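Local atomic coordinates of chemotaxis signal transduction protein (Thermoanaerobacter tengcongensis, PDB entry 2QDL), a protein that probably serves as the chemotaxis scaffold CheW, coupling transmembrane receptors to the histidine kinase CheA in bacterial signalling arrays. Residues V117-T122 with M135-K140; N109-P114 with G127-D132; V15-A20 with I64-R69. All blocks are in the same frame, centred on the assembly; numbering follows the deposited sequence.

Contact 1: residues V117-T122 with M135-K140; sequences VTTIDT and MIIIIK
Ile137 pushes its terminal methyl against Thr119, with CD1 lying 3.5 Å from Thr119 CB and 3.6 Å from Thr119 OG1. The isoleucine reaches that far because CG1 stands anti to its own carbonyl carbon (chi1 -76°) and chi2 is extended, which sends CD1 outward from the strand. The two side chains cross obliquely, and the same methyl comes only loosely near Thr118 OG1, at 4.4 Å. The other branch of Ile137 is used separately: CG2, anti to the backbone N, meets Ile120 CD1 at 4.4 Å, a loose apolar touch. Residues 117-122 belong to the long irregular connection between strands 91-106 and 125-131 of the CheW-like beta-barrel fold, and here that connection folds back over strand 134-139. Alternation along the strand decides who takes part: Met135 and Ile137 face the loop, whereas Ile136 and Ile138 project from the other face. Met135 adds its sulfur, SD lying 4.1 Å from Thr119 OG1, and the two side chains slide past each other in opposite directions. Its CG is anti to the backbone N, and the chain is extended to the sulfur and bends about CG-SD (chi3 -72°), which swings CE aside. Ile120, buried like Ile137, packs on Val125, Tyr24 and Phe70, while Thr119 is exposed and rests on Glu22 and Tyr24. From the strand side, Ile137 also touches Val125, and its backbone pairs with Gly25.

Contact 2: residues N109-P114 with G127-D132; sequences NSIEPP and GIAKTD
Ile111 lays its CG2 methyl over the backbone of Gly127, 3.7 Å from Gly127 CA, and reaches with CG1 to Ala129 CB at 4.1 Å. Its two branches part at CB: CG2 is anti to the backbone N and CG1 anti to the carbonyl carbon (chi1 -59°). Gly127 has no side chain, and CG2 comes directly up to its CA. Beside this, Glu112 and Ile128 form a single antiparallel bridge, a hydrogen-bonded pair, by which the loop 109-114 attaches to the edge of strand 125-131. Glu112 N gives to Ile128 O at 2.8 Å, nearly straight at 165°. In return Ile128 N gives to Glu112 O at 2.7 Å. Ile128 O is also approached by Ile111 CA at 3.5 Å in a CA-H...O contact. Beyond the bridge, Ile128 sets CG1 and CD1 against Pro114, CG1 3.9 Å from Pro114 CA and CD1 4.2 Å from Pro114 CB, and further packs on Met135 and Ile137. On the other flank, Ile111 continues onto Ile138 and Ile106 of the barrel. The carboxylate of Glu112 and the ammonium of Lys130 do not touch: OE2 and NZ are 5.6 Å apart, so any mutual attraction is probably weak, and the loop is probably held here mainly by two backbone bonds flanked by apolar packing.

Contact 3: residues V15-A20 with I64-R69; sequences VVFSLA and IDLKKR
Leu19, Lys67 and Leu66 carry this buried contact, in which the end of strand 12-19 meets the short helix 66-70 that follows directly on strand 59-65 in the two-barrel CheW-like fold, where the contact probably lies between the barrels. Leu19 points from the strand at the helix and divides its methyls between two successive residues. CD1 lies against Leu66, 3.7 Å from Leu66 CB, with the two side chains crossing at about a right angle; CD2 turns to the aliphatic part of Lys67, 4.1 Å from Lys67 CE. Leu66 sends its own CD1 into the interior, where it meets Phe17 CE1 at 4.1 Å, approaching the ring obliquely. Phe17 CG stands between the backbone N and the carbonyl carbon (chi1 49°), and the ring also packs on Val97, Tyr24 and Leu26. Ile139 of strand 134-139 touches both Phe17 and Leu66, so the helix closes over apolar side chains from several strands. Lys67 plays a double part. Extended beyond CG, it runs obliquely past Leu19, and its CE comes to 3.8 Å from Ala20 N. Its charged end continues to a salt bridge with Asp98 OD1 and a hydrogen bond to Arg75 O, so Lys67 NZ has two polar partners, while Asp98 OD2 accepts from Ala20 N; one carboxylate therefore ties the strand's end to the lysine of the helix. The helix start is fixed by Asp65 at the N-cap, and Arg69 N bonds to Asp65 O at 3.0 Å as the first turn closes. In the capping bond Lys68 N gives to Asp65 OD1 at 3.0 Å and 158°, the donor standing 44° out of the carboxylate plane.

All three contacts fall within the CheW-like domain and reach the same curled sheet. Contact 3 comes first along the chain and closes before the other two begin; contacts 1 and 2 interlock, since their segments alternate. Their centres are about 10 Å apart, joined by pairing of strands 125-131 and 134-139, where Ile136 N and Ile138 N probably bond to Ala129 O and Gly127 O. Contact 3 lies about 11 Å from contact 1, centre to centre, and meets it through Ile139 and Ile136, but is about 18 Å from contact 2 without touching it. Strand 134-139 thus links the loop packing of residues 109-122 to the interior beside helix 66-70.

Contact 1: residues V117-T122 with M135-K140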
ATOM      1  N   VAL A 117      -8.810  13.903 -11.187  1.00 18.78           N
ATOM      2  CA  VAL A 117      -7.405  14.191 -10.955  1.00 18.57           C
ATOM      3  C   VAL A 117      -7.191  14.552  -9.479  1.00 18.92           C
ATOM      4  O   VAL A 117      -7.790  15.512  -8.965  1.00 20.24           O
ATOM      5  CB  VAL A 117      -6.852  15.321 -11.902  1.00 19.03           C
ATOM      6  CG1 VAL A 117      -5.349  15.434 -11.778  1.00 16.39           C
ATOM      7  CG2 VAL A 117      -7.212  15.036 -13.357  1.00 18.82           C
ATOM      8  N   THR A 118      -6.348  13.790  -8.790  1.00 17.77           N
ATOM      9  CA  THR A 118      -6.176  13.996  -7.342  1.00 17.12           C
ATOM     10  C   THR A 118      -4.699  13.927  -6.944  1.00 15.75           C
ATOM     11  O   THR A 118      -3.823  14.123  -7.790  1.00 15.93           O
ATOM     12  CB  THR A 118      -7.103  13.027  -6.490  1.00 17.53           C
ATOM     13  OG1 THR A 118      -6.913  13.287  -5.090  1.00 20.42           O
ATOM     14  CG2 THR A 118      -6.837  11.549  -6.781  1.00 15.80           C
ATOM     15  N   THR A 119      -4.415  13.669  -5.666  1.00 14.17           N
ATOM     16  CA  THR A 119      -3.035  13.605  -5.174  1.00 13.47           C
ATOM     17  C   THR A 119      -2.137  12.670  -6.000  1.00 12.63           C
ATOM     18  O   THR A 119      -1.012  13.021  -6.341  1.00 13.64           O
ATOM     19  CB  THR A 119      -3.013  13.153  -3.695  1.00 13.21           C
ATOM     20  OG1 THR A 119      -3.948  13.941  -2.964  1.00 14.85           O
ATOM     21  CG2 THR A 119      -1.660  13.359  -3.115  1.00 15.00           C
ATOM     22  N   ILE A 120      -2.632  11.465  -6.296  1.00 12.12           N
ATOM     23  CA  ILE A 120      -1.898  10.491  -7.112  1.00 10.55           C
ATOM     24  C   ILE A 120      -2.827  10.033  -8.221  1.00 10.36           C
ATOM     25  O   ILE A 120      -4.032  10.248  -8.128  1.00 10.49           O
ATOM     26  CB  ILE A 120      -1.319   9.314  -6.266  1.00  8.94           C
ATOM     27  CG1 ILE A 120      -2.441   8.449  -5.683  1.00  8.84           C
ATOM     28  CG2 ILE A 120      -0.384   9.872  -5.157  1.00 10.32           C
ATOM     29  CD1 ILE A 120      -2.030   7.114  -5.091  1.00  4.09           C
ATOM     30  N   ASP A 121      -2.269   9.445  -9.284  1.00 10.71           N
ATOM     31  CA  ASP A 121      -3.065   8.836 -10.366  1.00 10.69           C
ATOM     32  C   ASP A 121      -4.224   8.046  -9.774  1.00 11.65           C
ATOM     33  O   ASP A 121      -4.007   7.176  -8.939  1.00 12.28           O
ATOM     34  CB  ASP A 121      -2.174   7.902 -11.185  1.00  9.75           C
ATOM     35  CG  ASP A 121      -2.709   7.628 -12.581  1.00  9.19           C
ATOM     36  OD1 ASP A 121      -3.895   7.310 -12.734  1.00  7.80           O
ATOM     37  OD2 ASP A 121      -1.917   7.668 -13.537  1.00  9.92           O
ATOM     38  N   THR A 122      -5.442   8.331 -10.221  1.00 12.22           N
ATOM     39  CA  THR A 122      -6.607   7.564  -9.803  1.00 13.66           C
ATOM     40  C   THR A 122      -6.500   6.048 -10.085  1.00 13.10           C
ATOM     41  O   THR A 122      -7.189   5.272  -9.462  1.00 12.41           O
ATOM     42  CB  THR A 122      -7.891   8.113 -10.441  1.00 14.49           C
ATOM     43  OG1 THR A 122      -7.768   8.037 -11.875  1.00 16.71           O
ATOM     44  CG2 THR A 122      -8.119   9.560  -9.995  1.00 15.50           C
ATOM     45  N   MET A 135      -6.926  13.917   5.005  1.00 40.53           N
ATOM     46  CA  MET A 135      -7.384  13.131   3.859  1.00 37.60           C
ATOM     47  C   MET A 135      -6.585  11.838   3.845  1.00 34.35           C
ATOM     48  O   MET A 135      -5.346  11.850   3.989  1.00 34.98           O
ATOM     49  CB  MET A 135      -7.195  13.905   2.550  1.00 38.64           C
ATOM     50  CG  MET A 135      -7.202  13.028   1.292  1.00 41.01           C
ATOM     51  SD  MET A 135      -6.995  13.910  -0.270  1.00 48.56           S
ATOM     52  CE  MET A 135      -8.598  14.751  -0.447  1.00 47.00           C
ATOM     53  N   ILE A 136      -7.283  10.714   3.734  1.00 29.82           N
ATOM     54  CA  ILE A 136      -6.588   9.453   3.573  1.00 25.20           C
ATOM     55  C   ILE A 136      -7.031   8.786   2.285  1.00 22.25           C
ATOM     56  O   ILE A 136      -8.157   8.344   2.169  1.00 21.60           O
ATOM     57  CB  ILE A 136      -6.792   8.489   4.744  1.00 25.51           C
ATOM     58  CG1 ILE A 136      -6.643   9.215   6.080  1.00 25.56           C
ATOM     59  CG2 ILE A 136      -5.791   7.313   4.632  1.00 23.69           C
ATOM     60  CD1 ILE A 136      -6.842   8.316   7.267  1.00 26.62           C
ATOM     61  N   ILE A 137      -6.100   8.678   1.349  1.00 19.30           N
ATOM     62  CA  ILE A 137      -6.305   7.931   0.129  1.00 16.47           C
ATOM     63  C   ILE A 137      -6.098   6.475   0.412  1.00 14.44           C
ATOM     64  O   ILE A 137      -5.052   6.077   0.908  1.00 14.67           O
ATOM     65  CB  ILE A 137      -5.354   8.392  -1.009  1.00 16.62           C
ATOM     66  CG1 ILE A 137      -5.865   9.718  -1.570  1.00 17.35           C
ATOM     67  CG2 ILE A 137      -5.250   7.323  -2.103  1.00 13.77           C
ATOM     68  CD1 ILE A 137      -4.871  10.482  -2.307  1.00 18.73           C
ATOM     69  N   ILE A 138      -7.130   5.692   0.111  1.00 12.08           N
ATOM     70  CA  ILE A 138      -7.063   4.270   0.185  1.00 10.79           C
ATOM     71  C   ILE A 138      -6.507   3.810  -1.155  1.00 11.62           C
ATOM     72  O   ILE A 138      -7.094   4.076  -2.237  1.00 11.45           O
ATOM     73  CB  ILE A 138      -8.455   3.629   0.498  1.00 10.98           C
ATOM     74  CG1 ILE A 138      -8.970   4.137   1.848  1.00 10.18           C
ATOM     75  CG2 ILE A 138      -8.320   2.108   0.507  1.00  9.76           C
ATOM     76  CD1 ILE A 138     -10.330   3.646   2.171  1.00 16.82           C
ATOM     77  N   ILE A 139      -5.375   3.131  -1.088  1.00 10.62           N
ATOM     78  CA  ILE A 139      -4.660   2.709  -2.284  1.00 11.69           C
ATOM     79  C   ILE A 139      -5.315   1.489  -2.927  1.00 11.84           C
ATOM     80  O   ILE A 139      -5.763   0.575  -2.231  1.00 13.51           O
ATOM     81  CB  ILE A 139      -3.169   2.420  -1.954  1.00 12.27           C
ATOM     82  CG1 ILE A 139      -2.433   3.749  -1.683  1.00 13.39           C
ATOM     83  CG2 ILE A 139      -2.490   1.500  -3.060  1.00 12.20           C
ATOM     84  CD1 ILE A 139      -1.072   3.559  -1.005  1.00 15.36           C
ATOM     85  N   LYS A 140      -5.390   1.494  -4.250  1.00 10.81           N
ATOM     86  CA  LYS A 140      -5.848   0.341  -5.012  1.00 10.23           C
ATOM     87  C   LYS A 140      -4.617  -0.421  -5.420  1.00  9.93           C
ATOM     88  O   LYS A 140      -3.706   0.136  -6.048  1.00  8.32           O
ATOM     89  CB  LYS A 140      -6.646   0.797  -6.254  1.00 10.24           C
ATOM     90  CG  LYS A 140      -7.034  -0.300  -7.222  1.00 13.15           C
ATOM     91  CD  LYS A 140      -7.787   0.227  -8.461  1.00 18.53           C
ATOM     92  CE  LYS A 140      -9.231   0.629  -8.115  1.00 24.84           C
ATOM     93  NZ  LYS A 140     -10.040   1.192  -9.289  1.00 28.41           N
TER

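Contact 2: residues N109-P114 with G127-D132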
ATOM      1  N   ASN A 109     -19.020   3.872   4.119  1.00 21.44           N
ATOM      2  CA  ASN A 109     -19.888   4.798   3.372  1.00 22.95           C
ATOM      3  C   ASN A 109     -19.473   6.259   3.466  1.00 23.78           C
ATOM      4  O   ASN A 109     -20.065   7.135   2.830  1.00 24.93           O
ATOM      5  CB  ASN A 109     -21.340   4.626   3.833  1.00 22.75           C
ATOM      6  CG  ASN A 109     -21.836   3.191   3.661  1.00 22.81           C
ATOM      7  OD1 ASN A 109     -21.923   2.689   2.529  1.00 20.58           O
ATOM      8  ND2 ASN A 109     -22.168   2.518   4.794  1.00 21.00           N
ATOM      9  N   SER A 110     -18.443   6.519   4.252  1.00 24.22           N
ATOM     10  CA  SER A 110     -17.816   7.822   4.279  1.00 25.04           C
ATOM     11  C   SER A 110     -16.680   7.879   3.226  1.00 24.27           C
ATOM     12  O   SER A 110     -16.110   8.938   2.983  1.00 24.64           O
ATOM     13  CB  SER A 110     -17.243   8.059   5.680  1.00 25.46           C
ATOM     14  OG  SER A 110     -15.988   7.369   5.806  1.00 30.02           O
ATOM     15  N   ILE A 111     -16.349   6.741   2.612  1.00 23.25           N
ATOM     16  CA  ILE A 111     -15.303   6.692   1.595  1.00 22.61           C
ATOM     17  C   ILE A 111     -15.851   7.225   0.252  1.00 23.16           C
ATOM     18  O   ILE A 111     -16.803   6.678  -0.304  1.00 22.44           O
ATOM     19  CB  ILE A 111     -14.657   5.276   1.462  1.00 22.17           C
ATOM     20  CG1 ILE A 111     -14.049   4.845   2.793  1.00 20.82           C
ATOM     21  CG2 ILE A 111     -13.560   5.259   0.396  1.00 20.89           C
ATOM     22  CD1 ILE A 111     -13.682   3.370   2.835  1.00 20.46           C
ATOM     23  N   GLU A 112     -15.253   8.315  -0.229  1.00 23.51           N
ATOM     24  CA  GLU A 112     -15.680   8.973  -1.459  1.00 25.07           C
ATOM     25  C   GLU A 112     -14.836   8.532  -2.650  1.00 24.67           C
ATOM     26  O   GLU A 112     -13.640   8.291  -2.502  1.00 22.76           O
ATOM     27  CB  GLU A 112     -15.566  10.492  -1.327  1.00 25.54           C
ATOM     28  CG  GLU A 112     -16.406  11.064  -0.204  1.00 31.00           C
ATOM     29  CD  GLU A 112     -16.234  12.564  -0.034  1.00 38.21           C
ATOM     30  OE1 GLU A 112     -15.397  13.179  -0.756  1.00 40.68           O
ATOM     31  OE2 GLU A 112     -16.949  13.128   0.837  1.00 41.89           O
ATOM     32  N   PRO A 113     -15.464   8.454  -3.847  1.00 25.30           N
ATOM     33  CA  PRO A 113     -14.716   8.132  -5.064  1.00 24.93           C
ATOM     34  C   PRO A 113     -13.750   9.278  -5.305  1.00 24.51           C
ATOM     35  O   PRO A 113     -14.069  10.405  -4.943  1.00 25.26           O
ATOM     36  CB  PRO A 113     -15.809   8.103  -6.147  1.00 26.02           C
ATOM     37  CG  PRO A 113     -16.911   9.026  -5.597  1.00 26.46           C
ATOM     38  CD  PRO A 113     -16.893   8.717  -4.123  1.00 25.46           C
ATOM     39  N   PRO A 114     -12.563   9.015  -5.888  1.00 23.89           N
ATOM     40  CA  PRO A 114     -11.679  10.156  -6.096  1.00 23.80           C
ATOM     41  C   PRO A 114     -12.206  11.082  -7.203  1.00 23.18           C
ATOM     42  O   PRO A 114     -12.881  10.608  -8.112  1.00 23.71           O
ATOM     43  CB  PRO A 114     -10.374   9.503  -6.557  1.00 23.43           C
ATOM     44  CG  PRO A 114     -10.822   8.230  -7.229  1.00 23.99           C
ATOM     45  CD  PRO A 114     -11.991   7.762  -6.420  1.00 24.28           C
ATOM     46  N   GLY A 127     -10.419   4.835  -3.025  1.00 13.71           N
ATOM     47  CA  GLY A 127     -11.379   5.795  -2.542  1.00 14.03           C
ATOM     48  C   GLY A 127     -10.665   6.750  -1.620  1.00 15.14           C
ATOM     49  O   GLY A 127      -9.478   6.583  -1.331  1.00 13.72           O
ATOM     50  N   ILE A 128     -11.394   7.760  -1.167  1.00 16.05           N
ATOM     51  CA  ILE A 128     -10.822   8.754  -0.281  1.00 18.66           C
ATOM     52  C   ILE A 128     -11.632   8.786   1.013  1.00 20.14           C
ATOM     53  O   ILE A 128     -12.830   9.029   0.995  1.00 18.88           O
ATOM     54  CB  ILE A 128     -10.782  10.180  -0.930  1.00 18.40           C
ATOM     55  CG1 ILE A 128     -10.327  10.105  -2.409  1.00 17.77           C
ATOM     56  CG2 ILE A 128     -10.020  11.162  -0.004  1.00 18.26           C
ATOM     57  CD1 ILE A 128      -9.276  11.088  -2.845  1.00 18.91           C
ATOM     58  N   ALA A 129     -10.941   8.532   2.107  1.00 22.91           N
ATOM     59  CA  ALA A 129     -11.489   8.575   3.444  1.00 27.31           C
ATOM     60  C   ALA A 129     -10.997   9.848   4.130  1.00 30.40           C
ATOM     61  O   ALA A 129     -10.033  10.486   3.703  1.00 30.65           O
ATOM     62  CB  ALA A 129     -11.050   7.332   4.218  1.00 26.15           C
ATOM     63  N   LYS A 130     -11.667  10.251   5.194  1.00 35.53           N
ATOM     64  CA  LYS A 130     -11.273  11.501   5.856  1.00 39.67           C
ATOM     65  C   LYS A 130     -11.207  11.365   7.382  1.00 42.26           C
ATOM     66  O   LYS A 130     -12.225  11.119   8.051  1.00 42.96           O
ATOM     67  CB  LYS A 130     -12.169  12.665   5.394  1.00 40.03           C
ATOM     68  CG  LYS A 130     -12.220  12.870   3.841  1.00 40.58           C
ATOM     69  CD  LYS A 130     -12.586  14.298   3.469  1.00 42.17           C
ATOM     70  CE  LYS A 130     -13.737  14.824   4.369  1.00 43.49           C
ATOM     71  NZ  LYS A 130     -13.909  16.319   4.369  1.00 42.65           N
ATOM     72  N   THR A 131      -9.999  11.512   7.923  1.00 44.93           N
ATOM     73  CA  THR A 131      -9.754  11.203   9.334  1.00 47.53           C
ATOM     74  C   THR A 131      -9.043  12.327  10.061  1.00 48.65           C
ATOM     75  O   THR A 131      -8.133  12.940   9.491  1.00 49.23           O
ATOM     76  CB  THR A 131      -8.901   9.935   9.457  1.00 48.13           C
ATOM     77  OG1 THR A 131      -9.713   8.799   9.112  1.00 49.66           O
ATOM     78  CG2 THR A 131      -8.310   9.778  10.895  1.00 47.89           C
ATOM     79  N   ASP A 132      -9.418  12.547  11.333  1.00 49.62           N
ATOM     80  CA  ASP A 132      -9.073  13.769  12.050  1.00 49.94           C
ATOM     81  C   ASP A 132      -9.527  14.912  11.150  1.00 49.78           C
ATOM     82  O   ASP A 132     -10.708  15.006  10.782  1.00 49.54           O
ATOM     83  CB  ASP A 132      -7.559  13.867  12.306  1.00 50.55           C
ATOM     84  CG  ASP A 132      -7.150  13.368  13.686  1.00 52.28           C
ATOM     85  OD1 ASP A 132      -7.809  13.758  14.681  1.00 53.46           O
ATOM     86  OD2 ASP A 132      -6.150  12.608  13.767  1.00 53.00           O
TER

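Contact 3: residues V15-A20 with I64-R69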
ATOM      1  N   VAL A  15      -5.421   0.446   8.047  1.00 12.78           N
ATOM      2  CA  VAL A  15      -4.026   0.657   8.453  1.00 12.00           C
ATOM      3  C   VAL A  15      -3.535   1.889   7.722  1.00 11.58           C
ATOM      4  O   VAL A  15      -3.561   1.951   6.469  1.00 10.43           O
ATOM      5  CB  VAL A  15      -3.150  -0.566   8.068  1.00 12.76           C
ATOM      6  CG1 VAL A  15      -1.727  -0.401   8.543  1.00 11.65           C
ATOM      7  CG2 VAL A  15      -3.769  -1.836   8.650  1.00 12.15           C
ATOM      8  N   VAL A  16      -3.122   2.874   8.523  1.00 10.23           N
ATOM      9  CA  VAL A  16      -2.690   4.172   8.039  1.00  9.61           C
ATOM     10  C   VAL A  16      -1.170   4.236   8.140  1.00  9.84           C
ATOM     11  O   VAL A  16      -0.572   3.912   9.179  1.00 10.74           O
ATOM     12  CB  VAL A  16      -3.371   5.354   8.814  1.00 10.26           C
ATOM     13  CG1 VAL A  16      -2.907   6.721   8.280  1.00 10.47           C
ATOM     14  CG2 VAL A  16      -4.881   5.271   8.708  1.00  9.51           C
ATOM     15  N   PHE A  17      -0.554   4.623   7.035  1.00  9.60           N
ATOM     16  CA  PHE A  17       0.865   4.731   6.932  1.00 10.28           C
ATOM     17  C   PHE A  17       1.190   6.031   6.229  1.00 11.10           C
ATOM     18  O   PHE A  17       0.351   6.625   5.555  1.00 11.59           O
ATOM     19  CB  PHE A  17       1.468   3.514   6.190  1.00 11.27           C
ATOM     20  CG  PHE A  17       0.777   3.157   4.868  1.00  9.68           C
ATOM     21  CD1 PHE A  17       1.245   3.667   3.659  1.00 10.47           C
ATOM     22  CD2 PHE A  17      -0.324   2.313   4.850  1.00 11.91           C
ATOM     23  CE1 PHE A  17       0.624   3.305   2.433  1.00 12.02           C
ATOM     24  CE2 PHE A  17      -0.951   1.951   3.651  1.00  9.70           C
ATOM     25  CZ  PHE A  17      -0.481   2.439   2.448  1.00 11.06           C
ATOM     26  N   SER A  18       2.417   6.509   6.379  1.00 11.24           N
ATOM     27  CA  SER A  18       2.714   7.774   5.761  1.00  9.88           C
ATOM     28  C   SER A  18       3.737   7.585   4.650  1.00  8.48           C
ATOM     29  O   SER A  18       4.509   6.642   4.672  1.00  5.54           O
ATOM     30  CB  SER A  18       3.153   8.799   6.806  1.00  9.87           C
ATOM     31  OG  SER A  18       4.281   8.346   7.503  1.00 12.06           O
ATOM     32  N   LEU A  19       3.655   8.459   3.651  1.00  8.09           N
ATOM     33  CA  LEU A  19       4.660   8.572   2.588  1.00  9.21           C
ATOM     34  C   LEU A  19       5.013  10.064   2.515  1.00 10.41           C
ATOM     35  O   LEU A  19       4.165  10.866   2.152  1.00 10.24           O
ATOM     36  CB  LEU A  19       4.127   8.084   1.234  1.00  7.10           C
ATOM     37  CG  LEU A  19       3.747   6.596   1.115  1.00  7.84           C
ATOM     38  CD1 LEU A  19       3.102   6.338  -0.253  1.00  4.82           C
ATOM     39  CD2 LEU A  19       4.970   5.711   1.348  1.00  3.33           C
ATOM     40  N   ALA A  20       6.241  10.421   2.894  1.00 12.32           N
ATOM     41  CA  ALA A  20       6.650  11.826   3.020  1.00 14.72           C
ATOM     42  C   ALA A  20       5.610  12.545   3.897  1.00 16.75           C
ATOM     43  O   ALA A  20       5.301  12.072   5.008  1.00 16.77           O
ATOM     44  CB  ALA A  20       6.826  12.511   1.644  1.00 14.21           C
ATOM     45  N   ILE A  64       7.862  -2.728  -4.120  1.00 13.07           N
ATOM     46  CA  ILE A  64       7.691  -1.464  -4.822  1.00 13.09           C
ATOM     47  C   ILE A  64       7.910  -0.309  -3.843  1.00 11.97           C
ATOM     48  O   ILE A  64       7.484  -0.354  -2.670  1.00 10.66           O
ATOM     49  CB  ILE A  64       6.275  -1.391  -5.496  1.00 13.60           C
ATOM     50  CG1 ILE A  64       6.020  -0.045  -6.156  1.00 15.59           C
ATOM     51  CG2 ILE A  64       5.183  -1.567  -4.488  1.00 15.92           C
ATOM     52  CD1 ILE A  64       4.939  -0.130  -7.228  1.00 21.94           C
ATOM     53  N   ASP A  65       8.595   0.714  -4.344  1.00 10.96           N
ATOM     54  CA  ASP A  65       8.703   1.982  -3.672  1.00 10.86           C
ATOM     55  C   ASP A  65       7.539   2.814  -4.180  1.00 10.18           C
ATOM     56  O   ASP A  65       7.526   3.210  -5.347  1.00 11.46           O
ATOM     57  CB  ASP A  65      10.085   2.641  -3.923  1.00 10.50           C
ATOM     58  CG  ASP A  65      10.225   4.011  -3.205  1.00 12.35           C
ATOM     59  OD1 ASP A  65       9.278   4.830  -3.275  1.00 13.45           O
ATOM     60  OD2 ASP A  65      11.275   4.283  -2.608  1.00 11.84           O
ATOM     61  N   LEU A  66       6.531   3.018  -3.317  1.00  9.32           N
ATOM     62  CA  LEU A  66       5.300   3.767  -3.662  1.00  8.08           C
ATOM     63  C   LEU A  66       5.544   5.227  -4.030  1.00  8.50           C
ATOM     64  O   LEU A  66       4.853   5.769  -4.888  1.00  9.32           O
ATOM     65  CB  LEU A  66       4.258   3.688  -2.524  1.00  7.20           C
ATOM     66  CG  LEU A  66       3.740   2.296  -2.145  1.00  8.09           C
ATOM     67  CD1 LEU A  66       2.758   2.394  -0.975  1.00  7.26           C
ATOM     68  CD2 LEU A  66       3.078   1.590  -3.356  1.00  6.85           C
ATOM     69  N   LYS A  67       6.505   5.877  -3.381  1.00  9.05           N
ATOM     70  CA  LYS A  67       6.847   7.271  -3.713  1.00  9.89           C
ATOM     71  C   LYS A  67       7.329   7.393  -5.145  1.00 10.69           C
ATOM     72  O   LYS A  67       6.930   8.327  -5.841  1.00 10.92           O
ATOM     73  CB  LYS A  67       7.900   7.826  -2.773  1.00 10.15           C
ATOM     74  CG  LYS A  67       7.443   7.968  -1.316  1.00 10.57           C
ATOM     75  CD  LYS A  67       8.639   8.340  -0.466  1.00 11.94           C
ATOM     76  CE  LYS A  67       8.409   7.945   0.968  1.00 13.66           C
ATOM     77  NZ  LYS A  67       9.637   8.067   1.804  1.00 15.22           N
ATOM     78  N   LYS A  68       8.135   6.421  -5.591  1.00 10.75           N
ATOM     79  CA  LYS A  68       8.621   6.377  -6.969  1.00 11.77           C
ATOM     80  C   LYS A  68       7.503   5.995  -7.941  1.00 12.59           C
ATOM     81  O   LYS A  68       7.411   6.533  -9.062  1.00 13.81           O
ATOM     82  CB  LYS A  68       9.780   5.396  -7.094  1.00 11.57           C
ATOM     83  CG  LYS A  68      10.946   5.729  -6.223  1.00 11.35           C
ATOM     84  CD  LYS A  68      12.125   4.767  -6.491  1.00 13.18           C
ATOM     85  CE  LYS A  68      13.224   5.032  -5.509  1.00 10.62           C
ATOM     86  NZ  LYS A  68      14.324   4.099  -5.738  1.00 19.30           N
ATOM     87  N   ARG A  69       6.632   5.095  -7.502  1.00 12.49           N
ATOM     88  CA  ARG A  69       5.452   4.737  -8.291  1.00 11.77           C
ATOM     89  C   ARG A  69       4.463   5.908  -8.452  1.00 11.85           C
ATOM     90  O   ARG A  69       3.928   6.125  -9.551  1.00 11.71           O
ATOM     91  CB  ARG A  69       4.754   3.515  -7.667  1.00 11.78           C
ATOM     92  CG  ARG A  69       3.645   2.930  -8.491  1.00 10.33           C
ATOM     93  CD  ARG A  69       4.140   2.659  -9.931  1.00 13.93           C
ATOM     94  NE  ARG A  69       3.406   1.611 -10.636  1.00 14.87           N
ATOM     95  CZ  ARG A  69       3.249   1.591 -11.957  1.00 15.45           C
ATOM     96  NH1 ARG A  69       3.769   2.552 -12.700  1.00 18.03           N
ATOM     97  NH2 ARG A  69       2.589   0.610 -12.537  1.00 19.65           N
TER